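Local coordinates for transcription factor tau subunit sfc1 (Schizosaccharomyces pombe, PDB 4BJI), which is a subunit of the tauA part of TFIIIC, which binds boxA promoter sites of tRNA and similar genes, this piece being its DNA-binding domain, at residues Q108-K113 / D180-K185; A151-D156 / Y175-D180; T157-E162 / G168-G173. All blocks are in the same frame, centred on the assembly; numbering follows the deposited sequence. Where two conformers were deposited one is given.

In the fold
From the N terminus the chain first builds a four-stranded mixed sheet and several helices, then reaches strand 109-111, where contact 1 begins. That contact closes the longest loop, ending on helix 172-189. Inside it runs the partner strand 139-141, followed by the short helix 151-155, which opens contact 2 and packs on the earlier part of the same long helix. Contact 3 lies innermost, closing the connection between the two helices just before the long one starts. The three loops sit one within another and none cross. All end on 172-189 or its approach, so this helix joins the two-stranded sheet, the short helix and the loop. Gln-108 OE1 (contact 1) accepts a hydrogen bond from Trp-169 N.

Contact 1: Q108-K113 / D180-K185; sequences QALFFK and DLMREK
Phe-112 and Met-182 make the main apolar contact here: the outer end of the phenyl ring presses on the root of the selenomethionine, with Phe-112 CZ 3.5 Å from Met-182 CB. With CG beside the backbone N and anti to the carbonyl carbon (chi1 -61°), the ring reaches from the end of the strand toward the helix. Its next atom round, CE2, lies 3.8 Å from Arg-183 N, and CD2 comes within 4.1 Å of Arg-183 CB, so the arginine offers only its base to the ring. Leu-110, two residues back along the chain, adds a looser touch, CD2 to Met-182 SE at 4.3 Å.

The selenium also makes a Met-aromatic contact, sitting at the edge of the Phe-112 ring, 5.3 Å from its centroid and 76° off the normal. A bend at chi3 then turns CE back to 3.8 Å from Phe-112 CE1. Fold-wise, this is one strand of a two-stranded antiparallel sheet lying against a long helix; Leu-110 pairs through backbone bonds with Tyr-140 of strand 139-141, and Phe-112, just past its own strand, with Arg-138. Met-182 touches Tyr-140 as well.

The polar interactions stay within the helix or leave it on other sides. Arg-183 leads its guanidinium away from the strand, where NH1 forms a long ion pair with Asp-180 OD1, while Lys-185 NZ reaches a salt bridge with Asp-147.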
# COMPACT_ATOMS: atom_id res chain seq x y z
N GLN A 108 4.72 -3.30 0.23
CA GLN A 108 4.57 -2.66 1.54
C GLN A 108 3.95 -1.28 1.41
O GLN A 108 4.16 -0.58 0.42
CB GLN A 108 5.91 -2.56 2.27
CG GLN A 108 6.41 -3.91 2.71
CD GLN A 108 7.65 -3.93 3.56
OE1 GLN A 108 8.44 -4.88 3.44
NE2 GLN A 108 7.85 -2.93 4.40
N ALA A 109 3.15 -0.92 2.42
CA ALA A 109 2.44 0.34 2.51
C ALA A 109 3.02 1.25 3.55
O ALA A 109 3.37 0.81 4.65
CB ALA A 109 0.98 0.06 2.87
N LEU A 110 3.20 2.52 3.17
CA LEU A 110 3.64 3.55 4.11
C LEU A 110 2.50 4.54 4.29
O LEU A 110 2.00 5.10 3.31
CB LEU A 110 4.90 4.25 3.62
CG LEU A 110 6.16 3.39 3.57
CD1 LEU A 110 6.38 2.92 2.19
CD2 LEU A 110 7.32 4.21 4.03
N PHE A 111 2.07 4.71 5.55
CA PHE A 111 0.97 5.59 5.91
C PHE A 111 1.55 6.88 6.48
O PHE A 111 2.54 6.85 7.24
CB PHE A 111 0.06 4.95 6.97
CG PHE A 111 -0.90 5.92 7.63
CD1 PHE A 111 -2.02 6.37 6.96
CD2 PHE A 111 -0.68 6.34 8.92
CE1 PHE A 111 -2.90 7.25 7.58
CE2 PHE A 111 -1.55 7.22 9.55
CZ PHE A 111 -2.66 7.68 8.87
N PHE A 112 0.93 7.99 6.13
CA PHE A 112 1.38 9.29 6.61
C PHE A 112 0.24 10.00 7.30
O PHE A 112 -0.85 10.10 6.75
CB PHE A 112 1.92 10.11 5.45
CG PHE A 112 3.10 9.48 4.80
CD1 PHE A 112 2.94 8.56 3.79
CD2 PHE A 112 4.37 9.72 5.29
CE1 PHE A 112 4.03 7.91 3.25
CE2 PHE A 112 5.46 9.07 4.75
CZ PHE A 112 5.28 8.19 3.74
N LYS A 113 0.52 10.45 8.51
CA LYS A 113 -0.51 11.13 9.29
C LYS A 113 -0.35 12.62 9.09
O LYS A 113 0.27 13.29 9.91
CB LYS A 113 -0.39 10.78 10.77
CG LYS A 113 -1.49 11.41 11.60
CD LYS A 113 -1.38 11.05 13.07
CE LYS A 113 -2.44 11.77 13.89
NZ LYS A 113 -2.37 11.39 15.33
N ASP A 180 10.96 9.47 6.05
CA ASP A 180 11.23 10.89 6.32
C ASP A 180 11.27 11.69 5.03
O ASP A 180 10.75 12.82 4.99
CB ASP A 180 12.51 11.06 7.10
CG ASP A 180 12.36 10.63 8.59
OD1 ASP A 180 11.24 10.26 9.05
OD2 ASP A 180 13.36 10.66 9.28
N LEU A 181 11.88 11.15 3.99
CA LEU A 181 11.93 11.85 2.70
C LEU A 181 10.53 12.06 2.15
O LEU A 181 10.18 13.16 1.70
CB LEU A 181 12.71 11.05 1.70
CG LEU A 181 14.19 11.07 1.99
CD1 LEU A 181 14.84 10.01 1.13
CD2 LEU A 181 14.72 12.47 1.70
N MSE A 182 9.73 11.00 2.14
CA MSE A 182 8.35 11.08 1.65
C MSE A 182 7.54 12.08 2.47
O MSE A 182 6.77 12.90 1.92
CB MSE A 182 7.71 9.69 1.67
CG MSE A 182 8.38 8.74 0.67
SE MSE A 182 7.73 6.94 0.77
CE MSE A 182 6.00 7.26 0.05
N ARG A 183 7.66 12.02 3.80
CA ARG A 183 6.88 12.90 4.67
C ARG A 183 7.22 14.36 4.37
O ARG A 183 6.35 15.20 4.23
CB ARG A 183 7.15 12.58 6.13
CG ARG A 183 6.28 13.40 7.07
CD ARG A 183 6.71 13.14 8.49
NE ARG A 183 8.08 13.61 8.65
CZ ARG A 183 9.01 13.04 9.41
NH1 ARG A 183 8.74 11.95 10.11
NH2 ARG A 183 10.22 13.57 9.46
N GLU A 184 8.51 14.64 4.27
CA GLU A 184 8.94 16.02 3.99
C GLU A 184 8.38 16.50 2.67
O GLU A 184 7.86 17.62 2.57
CB GLU A 184 10.46 16.10 3.94
CG GLU A 184 10.95 17.55 3.82
CD GLU A 184 10.69 18.35 5.09
OE1 GLU A 184 10.80 17.77 6.21
OE2 GLU A 184 10.29 19.52 4.98
N LYS A 185 8.45 15.67 1.63
CA LYS A 185 7.91 16.09 0.33
C LYS A 185 6.40 16.30 0.45
O LYS A 185 5.86 17.31 -0.06
CB LYS A 185 8.28 15.09 -0.76
CG LYS A 185 9.76 15.07 -1.10
CD LYS A 185 10.01 14.51 -2.48
CE LYS A 185 11.50 14.51 -2.81
NZ LYS A 185 11.73 14.22 -4.20

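Contact 2: A151-D156 / Y175-D180; sequences APLLKD and YYKVRD
Val-178 meets Leu-153 and Leu-154 between two helices, and its short side chain is the one to follow. The bond from CA to CB aims at helix 151-155, and at CB the chain forks. CG1 stands opposite the backbone N (chi1 167°) and runs to Leu-154, 3.9 Å from CD1. CG2, beside the backbone N, is the busier branch: it lies 3.7 Å from Leu-153 CB and 3.9 Å from Leu-153 CD1, and it also reaches Leu-154 CD2 at 3.6 Å. One methyl thus touches two consecutive leucines. Leu-153 slides past the valine in the opposite direction, whereas Leu-154, which was deposited in two conformers, comes at it on a slant and also packs on Tyr-170.

One residue before the valine, Lys-177 offers its aliphatic chain: Leu-153 CD1 lies 4.3 Å from Lys-177 CD. The ammonium of that lysine is engaged beyond the two segments, with the carbonyl oxygens of Leu-204 and Ala-206, and Leu-153 itself touches Leu-204, so the tail of helix 197-205 covers this flank.

On the helix face turned from the leucines, Arg-179, in the conformer described, grips Asp-180 OD1 side-on with NE and NH2, both from one face of the carboxylate.

Between 151-156 and 175-180 the contact is aliphatic; a polar link comes from Arg-174 NH1, which donates to Leu-153 O. The axes of the short segments approach to 10.1 Å at 163°: an antiparallel helix pair, a short helix packed on a long one and joined to it by a long loop.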
# COMPACT_ATOMS: atom_id res chain seq x y z
N ALA A 151 12.81 6.13 -5.11
CA ALA A 151 12.68 4.76 -5.51
C ALA A 151 14.00 3.95 -5.43
O ALA A 151 13.97 2.81 -4.99
CB ALA A 151 12.06 4.69 -6.90
N PRO A 152 15.15 4.53 -5.85
CA PRO A 152 16.39 3.73 -5.76
C PRO A 152 16.75 3.32 -4.35
O PRO A 152 17.41 2.29 -4.13
CB PRO A 152 17.46 4.66 -6.33
CG PRO A 152 16.71 5.60 -7.22
CD PRO A 152 15.38 5.83 -6.49
N LEU A 153 16.32 4.11 -3.36
CA LEU A 153 16.62 3.77 -1.96
C LEU A 153 16.01 2.42 -1.57
O LEU A 153 16.57 1.68 -0.76
CB LEU A 153 16.11 4.84 -1.01
CG LEU A 153 16.80 6.20 -1.09
CD1 LEU A 153 16.05 7.24 -0.26
CD2 LEU A 153 18.17 6.09 -0.66
N LEU A 154 14.80 2.15 -2.08
CA LEU A 154 14.21 0.86 -1.76
C LEU A 154 14.52 -0.21 -2.81
O LEU A 154 14.57 -1.41 -2.45
CB LEU A 154 12.70 0.94 -1.47
CG LEU A 154 12.31 1.82 -0.29
CD1 LEU A 154 10.80 1.83 -0.12
CD2 LEU A 154 12.98 1.38 1.00
N LYS A 155 14.81 0.16 -4.05
CA LYS A 155 15.19 -0.85 -5.03
C LYS A 155 16.54 -1.51 -4.70
O LYS A 155 16.71 -2.71 -4.91
CB LYS A 155 15.26 -0.24 -6.42
CG LYS A 155 15.60 -1.26 -7.48
CD LYS A 155 15.67 -0.62 -8.85
CE LYS A 155 16.25 -1.60 -9.89
NZ LYS A 155 15.48 -1.66 -11.17
N ASP A 156 17.49 -0.74 -4.20
CA ASP A 156 18.85 -1.22 -4.10
C ASP A 156 19.15 -1.84 -2.75
O ASP A 156 20.19 -2.46 -2.56
CB ASP A 156 19.86 -0.10 -4.31
CG ASP A 156 19.80 0.52 -5.70
OD1 ASP A 156 19.18 -0.05 -6.60
OD2 ASP A 156 20.40 1.60 -5.88
N TYR A 175 14.47 2.17 5.90
CA TYR A 175 13.03 2.40 5.91
C TYR A 175 12.64 3.77 6.42
O TYR A 175 11.83 4.45 5.81
CB TYR A 175 12.36 1.33 6.79
CG TYR A 175 10.87 1.36 6.75
CD1 TYR A 175 10.15 0.83 5.69
CD2 TYR A 175 10.16 1.93 7.80
CE1 TYR A 175 8.76 0.86 5.68
CE2 TYR A 175 8.76 1.93 7.79
CZ TYR A 175 8.10 1.40 6.72
OH TYR A 175 6.71 1.43 6.69
N TYR A 176 13.23 4.18 7.52
CA TYR A 176 12.84 5.46 8.13
C TYR A 176 13.45 6.65 7.39
O TYR A 176 12.84 7.72 7.36
CB TYR A 176 13.10 5.44 9.66
CG TYR A 176 12.12 4.53 10.38
CD1 TYR A 176 10.76 4.80 10.35
CD2 TYR A 176 12.55 3.39 11.05
CE1 TYR A 176 9.85 3.97 10.98
CE2 TYR A 176 11.64 2.53 11.66
CZ TYR A 176 10.30 2.85 11.62
OH TYR A 176 9.38 1.99 12.23
N LYS A 177 14.58 6.46 6.71
CA LYS A 177 15.07 7.50 5.79
C LYS A 177 14.07 7.72 4.67
O LYS A 177 13.68 8.87 4.38
CB LYS A 177 16.42 7.14 5.22
CG LYS A 177 16.79 8.09 4.05
CD LYS A 177 18.15 7.80 3.45
CE LYS A 177 19.23 8.35 4.36
NZ LYS A 177 20.59 8.28 3.68
N VAL A 178 13.58 6.65 4.05
CA VAL A 178 12.59 6.75 2.99
C VAL A 178 11.31 7.41 3.52
O VAL A 178 10.76 8.33 2.90
CB VAL A 178 12.31 5.36 2.43
CG1 VAL A 178 11.04 5.40 1.55
CG2 VAL A 178 13.49 4.93 1.61
N ARG A 179 10.84 6.98 4.68
CA ARG A 179 9.63 7.57 5.26
C ARG A 179 9.83 9.08 5.50
O ARG A 179 8.93 9.88 5.18
CB ARG A 179 9.25 6.79 6.54
CG ARG A 179 7.88 7.10 7.14
CD ARG A 179 7.82 8.42 7.93
NE ARG A 179 8.93 8.59 8.86
CZ ARG A 179 8.99 8.12 10.10
NH1 ARG A 179 7.99 7.43 10.61
NH2 ARG A 179 10.07 8.36 10.84
N ASP A 180 10.96 9.47 6.05
CA ASP A 180 11.23 10.89 6.32
C ASP A 180 11.27 11.69 5.03
O ASP A 180 10.75 12.82 4.99
CB ASP A 180 12.51 11.06 7.10
CG ASP A 180 12.36 10.63 8.59
OD1 ASP A 180 11.24 10.26 9.05
OD2 ASP A 180 13.36 10.66 9.28

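Contact 3: T157-E162 / G168-G173; sequences TQLRSE and GWYRSG
Arg-160 and Trp-169 close the neck of a loop that turns the chain back at a slant just ahead of helix 172-189, with Arg-171 at the N-cap position. Arg-160 N donates to Trp-169 O at 2.8 Å, nearly straight (160°) though tilted from the carbonyl plane. The same oxygen receives a bent, weaker CA-H...O contact from Leu-159 CA at 3.3 Å. In return Arg-160 O lies at the edge of the indole, in its plane, 3.3 Å from Trp-169 CE3.

Beside this, Thr-157 and Leu-159 pack on Tyr-170. Thr-157 CG2 meets the ring edge 3.6 Å from Tyr-170 CD1; holding OG1 opposite the backbone N (chi1 -171°) leaves the methyl for the ring and the hydroxyl for water. Leu-159 runs alongside the tyrosine, its CD2 3.8 Å from Tyr-170 CE1.

Arg-160 CD comes close to both Gly-168 O and Tyr-170 O, 3.4 Å from the latter, and the chain then bends at chi3 so that NH1 donates to Glu-162 O from above that carbonyl's plane. Two waters stitch the other end: one joins Thr-157 OG1, Gln-158 O and Arg-171 N, the next links Gln-158 O to Arg-171 NH1.

Further out, Pro-98 O takes Trp-169 NE1 and Glu-208 forms a salt bridge with Arg-171 NH2. A third water accepts from both Arg-160 NE and Ser-172 N, each 3.2 Å from its oxygen.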
# COMPACT_ATOMS: atom_id res chain seq x y z
N THR A 157 18.27 -1.67 -1.76
CA THR A 157 18.62 -2.06 -0.41
C THR A 157 18.55 -3.56 -0.17
O THR A 157 17.65 -4.23 -0.69
CB THR A 157 17.76 -1.26 0.61
OG1 THR A 157 18.24 -1.46 1.91
CG2 THR A 157 16.28 -1.65 0.56
N GLN A 158 19.49 -4.07 0.61
CA GLN A 158 19.47 -5.49 0.93
C GLN A 158 18.35 -5.79 1.91
O GLN A 158 18.33 -5.28 3.02
CB GLN A 158 20.81 -5.90 1.52
CG GLN A 158 20.91 -7.38 1.89
CD GLN A 158 22.26 -7.77 2.43
OE1 GLN A 158 23.29 -7.45 1.85
NE2 GLN A 158 22.25 -8.49 3.54
N LEU A 159 17.44 -6.66 1.50
CA LEU A 159 16.29 -6.96 2.37
C LEU A 159 16.74 -7.74 3.60
O LEU A 159 17.74 -8.49 3.57
CB LEU A 159 15.25 -7.73 1.59
CG LEU A 159 14.69 -7.00 0.37
CD1 LEU A 159 13.62 -7.86 -0.34
CD2 LEU A 159 14.13 -5.66 0.72
N ARG A 160 16.00 -7.55 4.68
CA ARG A 160 16.18 -8.37 5.89
C ARG A 160 15.89 -9.81 5.61
O ARG A 160 15.20 -10.17 4.64
CB ARG A 160 15.17 -7.91 6.96
CG ARG A 160 15.29 -6.45 7.33
CD ARG A 160 14.29 -6.07 8.42
NE ARG A 160 14.79 -6.31 9.78
CZ ARG A 160 14.38 -7.23 10.63
NH1 ARG A 160 13.52 -8.18 10.32
NH2 ARG A 160 14.87 -7.20 11.86
N SER A 161 16.36 -10.67 6.53
CA SER A 161 16.09 -12.10 6.47
C SER A 161 14.74 -12.52 7.06
O SER A 161 14.41 -13.69 7.03
CB SER A 161 17.19 -12.89 7.19
OG SER A 161 17.00 -12.76 8.56
N GLU A 162 13.99 -11.57 7.57
CA GLU A 162 12.65 -11.84 8.13
C GLU A 162 11.84 -10.56 7.99
O GLU A 162 12.40 -9.47 7.98
CB GLU A 162 12.78 -12.26 9.59
CG GLU A 162 11.49 -12.76 10.22
CD GLU A 162 11.71 -13.25 11.64
OE1 GLU A 162 12.36 -14.30 11.76
OE2 GLU A 162 11.30 -12.51 12.56
N GLY A 168 8.81 -4.36 7.95
CA GLY A 168 8.72 -5.42 6.97
C GLY A 168 10.09 -5.88 6.52
O GLY A 168 10.97 -6.22 7.34
N TRP A 169 10.29 -5.95 5.21
CA TRP A 169 11.52 -6.51 4.66
C TRP A 169 12.67 -5.51 4.60
O TRP A 169 13.77 -5.86 4.16
CB TRP A 169 11.21 -7.06 3.28
CG TRP A 169 10.31 -8.26 3.29
CD1 TRP A 169 8.99 -8.34 2.93
CD2 TRP A 169 10.70 -9.58 3.68
NE1 TRP A 169 8.54 -9.63 3.09
CE2 TRP A 169 9.57 -10.42 3.53
CE3 TRP A 169 11.90 -10.14 4.13
CZ2 TRP A 169 9.61 -11.77 3.82
CZ3 TRP A 169 11.92 -11.51 4.41
CH2 TRP A 169 10.77 -12.29 4.26
N TYR A 170 12.45 -4.28 5.07
CA TYR A 170 13.46 -3.22 4.95
C TYR A 170 14.19 -2.99 6.26
O TYR A 170 13.57 -2.92 7.34
CB TYR A 170 12.83 -1.90 4.49
CG TYR A 170 12.22 -2.04 3.13
CD1 TYR A 170 13.04 -2.16 2.01
CD2 TYR A 170 10.86 -2.02 2.95
CE1 TYR A 170 12.48 -2.29 0.73
CE2 TYR A 170 10.29 -2.13 1.67
CZ TYR A 170 11.12 -2.30 0.58
OH TYR A 170 10.60 -2.43 -0.69
N ARG A 171 15.50 -2.85 6.17
CA ARG A 171 16.33 -2.48 7.31
C ARG A 171 15.83 -1.17 7.90
O ARG A 171 15.50 -0.23 7.15
CB ARG A 171 17.79 -2.38 6.85
CG ARG A 171 18.77 -2.02 7.94
CD ARG A 171 20.16 -2.02 7.33
NE ARG A 171 20.39 -0.82 6.54
CZ ARG A 171 20.51 -0.77 5.22
NH1 ARG A 171 20.45 -1.89 4.50
NH2 ARG A 171 20.72 0.43 4.59
N SER A 172 15.78 -1.08 9.22
CA SER A 172 15.15 0.06 9.87
C SER A 172 15.72 1.41 9.43
O SER A 172 14.95 2.31 9.11
CB SER A 172 15.16 -0.05 11.40
OG SER A 172 16.47 0.03 11.91
N GLY A 173 17.03 1.59 9.37
CA GLY A 173 17.52 2.92 9.04
C GLY A 173 17.20 3.35 7.63
O GLY A 173 17.00 4.52 7.35
O HOH W 1 16.68 -3.13 3.59
O HOH W 2 20.03 -4.80 5.22
O HOH W 3 16.46 -3.75 10.76